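Local coordinates for uncharacterized protein (Magnetospirillum magneticum AMB-1, PDB 5MU5), which is a Maf-type glycosyltransferase involved in forming the bacterial flagellum, probably by transferring sugar to flagellin, at residues Tyr375-Pro380 and Pro587-Phe592; Val309-Gly314 and Phe340-Ala345; Ser108-Leu113 and Lys610-Ala615; Glu21-Met26 and Leu180-Glu185. All coordinates share one frame; numbering follows the deposited sequence.

Contact 1: residues Tyr375-Pro380 and Pro587-Phe592; sequences YALFSP and PTVAQF
The Phe592 ring meets the methyl of Ala376 with its CD2 and CE2 side, Ala376 CB lying 3.9 Å from Phe592 CD2 and approaching obliquely. Over one face of the same ring sits Pro587 CB, 3.5 Å above the plane and displaced toward the rim. Two further rings are covered from within 375-380: Ser379 CB lies over one face of Tyr375, near the rim, and Leu377 CD2 stands over the centre of the Phe378 ring. Val589 carries most of the remaining contact through CG2, which rests 3.5 Å from Leu377 CB and 3.7 Å from Ala376 CB. With CG1 anti to the backbone N (chi1 167°), Val589 keeps CG2 anti to the carbonyl carbon, turned to the junction of Ala376 and Leu377. Here the last turn of helix 373-378, in the MptE-like region, packs on the first turn of helix 589-609 of the helical bundle. No hydrogen bond crosses; Ala376 supplies a small methyl, and its CA comes within 5.6 Å of Val589 CA. The start of the bundle helix is fixed by a capping box: Thr588 OG1 accepts from Gln591 N, while Thr588 N donates to a lone pair of Gln591 OE1 at 2.9 Å. Arg543 binds the carbonyl oxygens of Ala376 and Leu377, and Trp546 touches both Leu377 and Val589.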
# COMPACT_ATOMS: atom_id res chain seq x y z
N TYR A 375 9.11 11.85 4.76
CA TYR A 375 8.19 12.02 5.88
C TYR A 375 8.93 11.74 7.18
O TYR A 375 8.93 12.55 8.11
CB TYR A 375 6.99 11.08 5.77
CG TYR A 375 6.01 11.31 6.88
CD1 TYR A 375 5.10 12.37 6.82
CD2 TYR A 375 6.00 10.49 8.02
CE1 TYR A 375 4.20 12.60 7.84
CE2 TYR A 375 5.11 10.72 9.05
CZ TYR A 375 4.22 11.79 8.96
OH TYR A 375 3.33 12.04 9.98
N ALA A 376 9.60 10.60 7.23
CA ALA A 376 10.28 10.19 8.43
C ALA A 376 11.38 11.16 8.79
O ALA A 376 11.64 11.41 9.94
CB ALA A 376 10.86 8.79 8.25
N LEU A 377 12.04 11.72 7.79
CA LEU A 377 13.19 12.56 8.07
C LEU A 377 12.75 13.98 8.45
O LEU A 377 13.21 14.53 9.45
CB LEU A 377 14.13 12.53 6.87
CG LEU A 377 15.61 12.80 7.17
CD1 LEU A 377 16.44 12.62 5.90
CD2 LEU A 377 15.81 14.20 7.73
N PHE A 378 11.82 14.55 7.67
CA PHE A 378 11.47 15.97 7.77
C PHE A 378 10.14 16.37 8.42
O PHE A 378 9.97 17.54 8.76
CB PHE A 378 11.52 16.59 6.37
CG PHE A 378 12.90 16.74 5.83
CD1 PHE A 378 13.79 17.62 6.41
CD2 PHE A 378 13.30 16.04 4.70
CE1 PHE A 378 15.06 17.78 5.91
CE2 PHE A 378 14.58 16.19 4.20
CZ PHE A 378 15.46 17.06 4.81
N SER A 379 9.20 15.45 8.57
CA SER A 379 7.92 15.79 9.19
C SER A 379 8.12 16.19 10.64
O SER A 379 8.81 15.48 11.36
CB SER A 379 6.95 14.64 9.17
OG SER A 379 5.71 15.02 9.73
N PRO A 380 7.55 17.32 11.05
CA PRO A 380 7.59 17.68 12.45
C PRO A 380 6.42 17.08 13.22
O PRO A 380 6.27 17.39 14.38
CB PRO A 380 7.51 19.22 12.42
CG PRO A 380 6.79 19.54 11.16
CD PRO A 380 6.96 18.39 10.22
N PRO A 587 8.51 3.22 10.40
CA PRO A 587 9.79 2.91 9.76
C PRO A 587 10.80 4.04 9.91
O PRO A 587 10.43 5.21 9.89
CB PRO A 587 9.41 2.72 8.28
CG PRO A 587 7.92 2.55 8.25
CD PRO A 587 7.39 3.27 9.45
N THR A 588 12.07 3.69 10.05
CA THR A 588 13.14 4.66 10.07
C THR A 588 13.41 5.16 8.66
O THR A 588 13.00 4.53 7.66
CB THR A 588 14.46 4.05 10.58
OG1 THR A 588 14.81 2.94 9.74
CG2 THR A 588 14.36 3.59 12.05
N VAL A 589 14.14 6.27 8.57
CA VAL A 589 14.61 6.78 7.29
C VAL A 589 15.43 5.71 6.55
O VAL A 589 15.23 5.47 5.36
CB VAL A 589 15.42 8.06 7.51
CG1 VAL A 589 16.19 8.48 6.28
CG2 VAL A 589 14.48 9.18 7.96
N ALA A 590 16.36 5.07 7.26
CA ALA A 590 17.17 4.01 6.66
C ALA A 590 16.31 2.92 6.04
O ALA A 590 16.55 2.48 4.92
CB ALA A 590 18.10 3.41 7.71
N GLN A 591 15.27 2.51 6.75
CA GLN A 591 14.39 1.48 6.24
C GLN A 591 13.62 1.93 5.00
O GLN A 591 13.42 1.15 4.08
CB GLN A 591 13.41 1.05 7.31
CG GLN A 591 14.05 0.15 8.32
CD GLN A 591 13.14 -0.11 9.50
OE1 GLN A 591 12.41 0.79 9.93
NE2 GLN A 591 13.19 -1.33 10.03
N PHE A 592 13.14 3.16 5.01
CA PHE A 592 12.47 3.68 3.83
C PHE A 592 13.41 3.73 2.65
O PHE A 592 13.00 3.46 1.54
CB PHE A 592 11.94 5.09 4.05
CG PHE A 592 10.59 5.13 4.67
CD1 PHE A 592 9.51 4.61 4.00
CD2 PHE A 592 10.40 5.71 5.91
CE1 PHE A 592 8.25 4.65 4.55
CE2 PHE A 592 9.15 5.76 6.48
CZ PHE A 592 8.07 5.24 5.80

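Contact 2: residues Val309-Gly314 and Phe340-Ala345; sequences VLLANG and FGFGSA
Leu311 and Ala312, in the last turn of helix 307-312, pack against Phe340, Gly341 and Phe342, where helix 327-340 gives way to the loop leading into strand 346-350. Both helices are crossovers between neighbouring parallel strands of the large sheet (299-303, 319-322, 346-350), so the contact joins successive beta-alpha-beta units near the protein surface. The apolar contacts fall into two patches. In one, Leu311 CB lies 3.8 Å from Phe340 CB, and Ala312 CB touches Phe340 CZ at 3.6 Å; Ala312 N stands over one face of that ring, toward its rim. In the other, Leu311 CD1 makes a CH-pi contact with Phe342, 4.3 Å from the ring centroid and 23° off the normal, the two side chains crossing at about a right angle. Phe361 meets the Phe342 ring too, and Val336 touches both Leu311 and Phe342. Polar bonds do not cross between the segments but close the helix end. Gly314, with positive phi, is the C-prime residue of a Schellman motif in which Gly314 N donates to Leu311 O and Ile315 N to Leu310 O. The Asn313 side chain turns back on the same turn, its ND2 donating to Val309 O at 2.6 Å. Between the two aromatic patches, Gly341 O faces the fork of Leu311, 3.5 Å from CD1 and 3.7 Å from CD2.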
# COMPACT_ATOMS: atom_id res chain seq x y z
N VAL A 309 -7.38 27.05 -17.10
CA VAL A 309 -8.72 27.47 -17.50
C VAL A 309 -9.27 28.58 -16.59
O VAL A 309 -9.96 29.49 -17.04
CB VAL A 309 -9.71 26.28 -17.62
CG1 VAL A 309 -9.97 25.59 -16.28
CG2 VAL A 309 -11.02 26.75 -18.25
N LEU A 310 -8.94 28.53 -15.31
CA LEU A 310 -9.35 29.58 -14.41
C LEU A 310 -8.68 30.88 -14.82
O LEU A 310 -9.37 31.89 -15.06
CB LEU A 310 -9.01 29.23 -12.96
CG LEU A 310 -9.70 27.97 -12.45
CD1 LEU A 310 -9.12 27.51 -11.14
CD2 LEU A 310 -11.19 28.20 -12.31
N LEU A 311 -7.36 30.86 -14.95
CA LEU A 311 -6.63 32.09 -15.27
C LEU A 311 -6.98 32.65 -16.65
O LEU A 311 -7.15 33.85 -16.78
CB LEU A 311 -5.12 31.88 -15.14
CG LEU A 311 -4.64 31.60 -13.72
CD1 LEU A 311 -3.20 31.10 -13.73
CD2 LEU A 311 -4.77 32.84 -12.83
N ALA A 312 -7.10 31.81 -17.67
CA ALA A 312 -7.49 32.28 -19.00
C ALA A 312 -8.85 32.99 -18.98
O ALA A 312 -9.10 33.85 -19.79
CB ALA A 312 -7.51 31.13 -20.00
N ASN A 313 -9.72 32.64 -18.03
CA ASN A 313 -11.04 33.29 -17.89
C ASN A 313 -11.10 34.40 -16.84
O ASN A 313 -12.19 34.86 -16.48
CB ASN A 313 -12.09 32.23 -17.55
CG ASN A 313 -12.38 31.31 -18.72
OD1 ASN A 313 -13.18 31.64 -19.59
ND2 ASN A 313 -11.76 30.14 -18.73
N GLY A 314 -9.94 34.83 -16.35
CA GLY A 314 -9.88 35.87 -15.36
C GLY A 314 -10.42 35.45 -14.00
O GLY A 314 -11.13 36.21 -13.35
N PHE A 340 0.04 33.44 -18.04
CA PHE A 340 -0.98 34.23 -17.33
C PHE A 340 -0.54 34.86 -16.02
O PHE A 340 -1.17 35.82 -15.58
CB PHE A 340 -2.17 33.35 -16.99
CG PHE A 340 -2.78 32.66 -18.17
CD1 PHE A 340 -3.59 33.36 -19.07
CD2 PHE A 340 -2.55 31.31 -18.38
CE1 PHE A 340 -4.15 32.72 -20.16
CE2 PHE A 340 -3.11 30.66 -19.47
CZ PHE A 340 -3.91 31.37 -20.36
N GLY A 341 0.49 34.31 -15.38
CA GLY A 341 0.89 34.76 -14.05
C GLY A 341 -0.07 34.18 -13.02
O GLY A 341 -1.22 33.92 -13.34
N PHE A 342 0.39 33.99 -11.80
CA PHE A 342 -0.44 33.40 -10.74
C PHE A 342 -0.98 34.41 -9.75
O PHE A 342 -1.71 34.04 -8.83
CB PHE A 342 0.31 32.28 -10.02
CG PHE A 342 0.19 30.96 -10.69
CD1 PHE A 342 -0.95 30.18 -10.49
CD2 PHE A 342 1.19 30.48 -11.52
CE1 PHE A 342 -1.08 28.96 -11.11
CE2 PHE A 342 1.06 29.25 -12.15
CZ PHE A 342 -0.07 28.50 -11.95
N GLY A 343 -0.62 35.67 -9.92
CA GLY A 343 -1.14 36.73 -9.07
C GLY A 343 -0.82 36.52 -7.60
O GLY A 343 0.32 36.26 -7.24
N SER A 344 -1.85 36.62 -6.76
CA SER A 344 -1.69 36.47 -5.32
C SER A 344 -1.92 35.03 -4.80
O SER A 344 -2.05 34.83 -3.60
CB SER A 344 -2.70 37.37 -4.64
OG SER A 344 -4.00 36.95 -5.02
N ALA A 345 -1.98 34.04 -5.69
CA ALA A 345 -2.25 32.65 -5.27
C ALA A 345 -1.16 32.09 -4.36
O ALA A 345 0.01 32.31 -4.61
CB ALA A 345 -2.42 31.74 -6.49

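Contact 3: residues Ser108-Leu113 and Lys610-Ala615; sequences SGLSFL and KRVTPA
Ser111 and Thr613 form an antiparallel hydrogen-bonded pair, Ser111 N to Thr613 O at 2.9 Å and Thr613 N to Ser111 O at 2.8 Å, next to the non-hydrogen-bonded pair Phe112 and Val612; Leu113 N then donates to Arg611 O. On the face carrying Ser111 and Thr613, both hydroxyls sit between backbone N and carbonyl carbon (chi1 61° and 57°), and Ser111 OG donates to Thr613 OG1 at 3.1 Å. The methyl branch, Thr613 CG2, presses on Leu113 tightly, 3.4 Å from its CG, with the two side chains at about a right angle. An alanine in place of Thr613 would probably leave Ser111 OG without this acceptor and open a gap beside Leu113. On the face carrying Phe112 and Val612, Val612 CG2 lies 3.8 Å from Phe112 CE1; Leu110, just before the strand, brings its CD1 to 4.0 Å from Val612 CG2. Tyr608 and Phe621 meet the Phe112 ring edge-to-face. Arg611 runs extended from CG to NE beside the carbonyl of Leu113, its CD 3.3 Å from Leu113 O, and carries its guanidinium to a salt bridge with Asp208 and a cation-pi contact with Tyr607. The cis peptide before Pro614 follows at once, and Pro614 CD touches Leu110 CD2. The arrangement is a minimal two-stranded antiparallel sheet, pairing a strand of the Maf N-terminal region with the link between helices 589-609 and 618-646 of the helical bundle.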
# COMPACT_ATOMS: atom_id res chain seq x y z
N SER A 108 26.85 -20.94 -16.50
CA SER A 108 27.39 -22.10 -15.81
C SER A 108 26.66 -23.40 -16.13
O SER A 108 27.03 -24.45 -15.63
CB SER A 108 27.43 -21.88 -14.29
OG SER A 108 26.15 -21.98 -13.71
N GLY A 109 25.63 -23.34 -16.97
CA GLY A 109 24.94 -24.55 -17.39
C GLY A 109 23.63 -24.81 -16.67
O GLY A 109 22.97 -25.82 -16.90
N LEU A 110 23.24 -23.89 -15.80
CA LEU A 110 21.98 -24.00 -15.10
C LEU A 110 20.89 -23.43 -15.99
O LEU A 110 21.14 -22.57 -16.84
CB LEU A 110 22.03 -23.21 -13.79
CG LEU A 110 23.20 -23.54 -12.87
CD1 LEU A 110 23.12 -22.64 -11.64
CD2 LEU A 110 23.20 -25.00 -12.47
N SER A 111 19.67 -23.95 -15.80
CA SER A 111 18.50 -23.39 -16.44
C SER A 111 17.36 -23.32 -15.41
O SER A 111 17.54 -23.67 -14.24
CB SER A 111 18.09 -24.22 -17.64
OG SER A 111 17.79 -25.52 -17.20
N PHE A 112 16.20 -22.85 -15.84
CA PHE A 112 15.10 -22.59 -14.93
C PHE A 112 13.82 -23.21 -15.42
O PHE A 112 13.41 -22.99 -16.53
CB PHE A 112 14.95 -21.08 -14.77
CG PHE A 112 16.16 -20.44 -14.16
CD1 PHE A 112 16.36 -20.49 -12.78
CD2 PHE A 112 17.15 -19.89 -14.95
CE1 PHE A 112 17.49 -19.95 -12.20
CE2 PHE A 112 18.28 -19.34 -14.37
CZ PHE A 112 18.45 -19.37 -13.00
N LEU A 113 13.21 -24.04 -14.58
CA LEU A 113 11.92 -24.62 -14.89
C LEU A 113 10.84 -23.55 -14.80
O LEU A 113 10.97 -22.56 -14.09
CB LEU A 113 11.59 -25.70 -13.88
CG LEU A 113 12.53 -26.87 -13.71
CD1 LEU A 113 12.15 -27.59 -12.44
CD2 LEU A 113 12.48 -27.81 -14.92
N LYS A 610 13.91 -21.63 -6.47
CA LYS A 610 13.00 -22.77 -6.45
C LYS A 610 12.90 -23.49 -7.80
O LYS A 610 12.40 -24.58 -7.87
CB LYS A 610 11.57 -22.31 -6.17
CG LYS A 610 11.29 -21.70 -4.84
CD LYS A 610 9.79 -21.51 -4.77
CE LYS A 610 9.43 -20.50 -3.72
NZ LYS A 610 9.65 -19.12 -4.23
N ARG A 611 13.32 -22.83 -8.87
CA ARG A 611 13.13 -23.32 -10.23
C ARG A 611 14.43 -23.68 -10.93
O ARG A 611 14.43 -24.15 -12.06
CB ARG A 611 12.38 -22.25 -11.04
CG ARG A 611 10.94 -22.08 -10.58
CD ARG A 611 10.26 -20.90 -11.27
NE ARG A 611 8.84 -20.78 -10.90
CZ ARG A 611 8.39 -20.34 -9.73
NH1 ARG A 611 9.21 -19.95 -8.75
NH2 ARG A 611 7.09 -20.24 -9.53
N VAL A 612 15.55 -23.49 -10.24
CA VAL A 612 16.83 -23.77 -10.85
C VAL A 612 17.07 -25.28 -11.02
O VAL A 612 16.81 -26.05 -10.12
CB VAL A 612 17.98 -23.11 -10.06
CG1 VAL A 612 18.24 -23.83 -8.75
CG2 VAL A 612 19.24 -23.04 -10.92
N THR A 613 17.52 -25.67 -12.21
CA THR A 613 17.94 -27.05 -12.49
C THR A 613 19.33 -27.01 -13.12
O THR A 613 19.68 -26.03 -13.79
CB THR A 613 17.01 -27.80 -13.46
OG1 THR A 613 16.91 -27.08 -14.70
CG2 THR A 613 15.64 -27.97 -12.84
N PRO A 614 20.10 -28.09 -12.96
CA PRO A 614 19.82 -29.32 -12.20
C PRO A 614 19.75 -29.09 -10.69
O PRO A 614 20.58 -28.38 -10.11
CB PRO A 614 21.02 -30.21 -12.51
CG PRO A 614 21.60 -29.69 -13.76
CD PRO A 614 21.23 -28.25 -13.89
N ALA A 615 18.78 -29.74 -10.06
CA ALA A 615 18.51 -29.57 -8.64
C ALA A 615 19.73 -29.80 -7.73
O ALA A 615 19.90 -29.10 -6.73
CB ALA A 615 17.33 -30.45 -8.21

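Contact 4: residues Glu21-Met26 and Leu180-Glu185; sequences ELMPEM and LNIIIE. With EDO (1,2-ethanediol), chain I.
Glu25 N donates to O1 of a bound 1,2-ethanediol at 3.1 Å, with an N-H...O angle of 161°; the diol, probably from the crystallisation liquor, also lies beside Met23, whose CG is 3.7 Å from its O2. No hydrogen bond crosses between the segments, and the side chains meet through apolar contacts. Helices 9-22 and 24-32 break at Met23, and the break packs on strand 180-183, an outermost strand of the four-stranded parallel sheet, whose 3-2-1-4 order resembles a Rossmann-like fold. Met23 leaves its backbone with CG anti to N, and a bend at chi3 (-80°) turns CE onto the strand, where it touches Leu180 CD2 at 3.8 Å and Ile182 CD1 at 3.9 Å. Met23 SD lies 4.0 Å from the same Ile182 CD1. Leu170 of helix 166-171 touches both Met23 and Leu180. An alanine at Met23 would probably open a gap over Leu180 and Ile182, leaving their CD2 and CD1 methyls without this partner. One turn further on, Met26 is folded at chi2 and chi3, and Phe154 touches both it and Ile184. The folded chain sets Met26 CE 4.1 Å from both Ile184 CG1 and the backbone oxygen Ile182 O.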
# COMPACT_ATOMS: atom_id res chain seq x y z
N GLU A 21 -1.42 -19.58 26.15
CA GLU A 21 -0.06 -19.09 26.28
C GLU A 21 0.41 -18.27 25.06
O GLU A 21 0.99 -17.20 25.20
CB GLU A 21 0.89 -20.29 26.46
CG GLU A 21 2.36 -19.92 26.63
CD GLU A 21 3.27 -21.13 26.69
OE1 GLU A 21 2.78 -22.28 26.73
OE2 GLU A 21 4.49 -20.92 26.73
N LEU A 22 0.16 -18.78 23.86
CA LEU A 22 0.72 -18.21 22.65
C LEU A 22 -0.24 -17.46 21.73
O LEU A 22 0.22 -16.80 20.81
CB LEU A 22 1.41 -19.32 21.86
CG LEU A 22 2.61 -19.91 22.63
CD1 LEU A 22 2.85 -21.38 22.27
CD2 LEU A 22 3.84 -19.06 22.37
N MET A 23 -1.55 -17.58 21.96
CA MET A 23 -2.57 -16.81 21.22
C MET A 23 -3.72 -16.50 22.18
O MET A 23 -4.86 -16.96 21.98
CB MET A 23 -3.05 -17.62 20.00
CG MET A 23 -3.70 -16.76 18.95
SD MET A 23 -4.42 -17.73 17.60
CE MET A 23 -2.97 -18.10 16.64
N PRO A 24 -3.43 -15.69 23.21
CA PRO A 24 -4.30 -15.65 24.41
C PRO A 24 -5.77 -15.34 24.17
O PRO A 24 -6.65 -16.03 24.72
CB PRO A 24 -3.64 -14.61 25.33
CG PRO A 24 -2.28 -14.39 24.78
CD PRO A 24 -2.29 -14.75 23.32
N GLU A 25 -6.05 -14.31 23.37
CA GLU A 25 -7.44 -13.95 23.08
C GLU A 25 -8.19 -15.11 22.44
O GLU A 25 -9.35 -15.34 22.75
CB GLU A 25 -7.53 -12.70 22.19
CG GLU A 25 -7.24 -11.38 22.91
CD GLU A 25 -7.30 -10.16 21.99
OE1 GLU A 25 -6.79 -9.09 22.40
OE2 GLU A 25 -7.86 -10.25 20.86
N MET A 26 -7.53 -15.86 21.58
CA MET A 26 -8.17 -17.01 20.95
C MET A 26 -8.36 -18.12 21.98
O MET A 26 -9.40 -18.80 22.02
CB MET A 26 -7.30 -17.52 19.81
CG MET A 26 -7.94 -18.63 18.99
SD MET A 26 -9.43 -18.08 18.13
CE MET A 26 -8.75 -16.86 17.00
N LEU A 180 1.69 -17.14 12.45
CA LEU A 180 0.50 -17.98 12.48
C LEU A 180 -0.70 -17.09 12.70
O LEU A 180 -0.76 -16.36 13.68
CB LEU A 180 0.54 -18.99 13.60
CG LEU A 180 -0.69 -19.89 13.72
CD1 LEU A 180 -0.75 -20.90 12.61
CD2 LEU A 180 -0.65 -20.63 15.06
N ASN A 181 -1.65 -17.17 11.78
CA ASN A 181 -2.87 -16.38 11.84
C ASN A 181 -4.05 -17.32 11.72
O ASN A 181 -4.04 -18.21 10.88
CB ASN A 181 -2.90 -15.39 10.68
CG ASN A 181 -1.82 -14.35 10.79
OD1 ASN A 181 -1.94 -13.41 11.56
ND2 ASN A 181 -0.75 -14.52 10.04
N ILE A 182 -5.04 -17.14 12.59
CA ILE A 182 -6.27 -17.89 12.49
C ILE A 182 -7.36 -16.86 12.30
O ILE A 182 -7.53 -16.00 13.13
CB ILE A 182 -6.52 -18.74 13.72
CG1 ILE A 182 -5.39 -19.77 13.84
CG2 ILE A 182 -7.89 -19.41 13.63
CD1 ILE A 182 -5.45 -20.61 15.09
N ILE A 183 -8.07 -16.95 11.20
CA ILE A 183 -9.04 -15.96 10.81
C ILE A 183 -10.40 -16.58 10.91
O ILE A 183 -10.72 -17.49 10.17
CB ILE A 183 -8.72 -15.52 9.37
CG1 ILE A 183 -7.35 -14.82 9.33
CG2 ILE A 183 -9.82 -14.63 8.81
CD1 ILE A 183 -6.71 -14.80 7.95
N ILE A 184 -11.19 -16.10 11.86
CA ILE A 184 -12.54 -16.59 12.09
C ILE A 184 -13.50 -15.54 11.55
O ILE A 184 -13.88 -14.60 12.25
CB ILE A 184 -12.81 -16.79 13.61
CG1 ILE A 184 -11.69 -17.59 14.27
CG2 ILE A 184 -14.15 -17.49 13.82
CD1 ILE A 184 -11.49 -18.98 13.69
N GLU A 185 -13.89 -15.69 10.29
CA GLU A 185 -14.76 -14.72 9.63
C GLU A 185 -15.68 -15.45 8.69
O GLU A 185 -15.29 -16.46 8.10
CB GLU A 185 -13.92 -13.68 8.83
CG GLU A 185 -12.98 -12.82 9.67
CD GLU A 185 -13.71 -11.91 10.66
OE1 GLU A 185 -14.86 -11.55 10.39
OE2 GLU A 185 -13.13 -11.55 11.73
C1 EDO I . -3.53 -13.03 20.37
O1 EDO I . -4.17 -12.64 21.58
C2 EDO I . -4.59 -12.70 19.33
O2 EDO I . -5.69 -13.64 19.51

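Overall arrangement
The four contacts are separate patches, none touching another. Contact 4 stays within the N-terminal region, on the edge of its small parallel sheet, and contact 2 within the MptE-like region, beside the large mixed sheet; their centres are 59 Å apart, on opposite sides of the chain's centre. Contacts 1 and 3 bring the C-terminal helical bundle to these two regions: helix 589-609 meets helix 373-378 at its start and leads, just past its end, into strand 612-613, with about 40 Å between the contact centres. Along the chain, contacts 4 and 3 interleave, while contact 3 spans contacts 2 and 1. The bundle thus bridges the N-terminal and MptE-like regions.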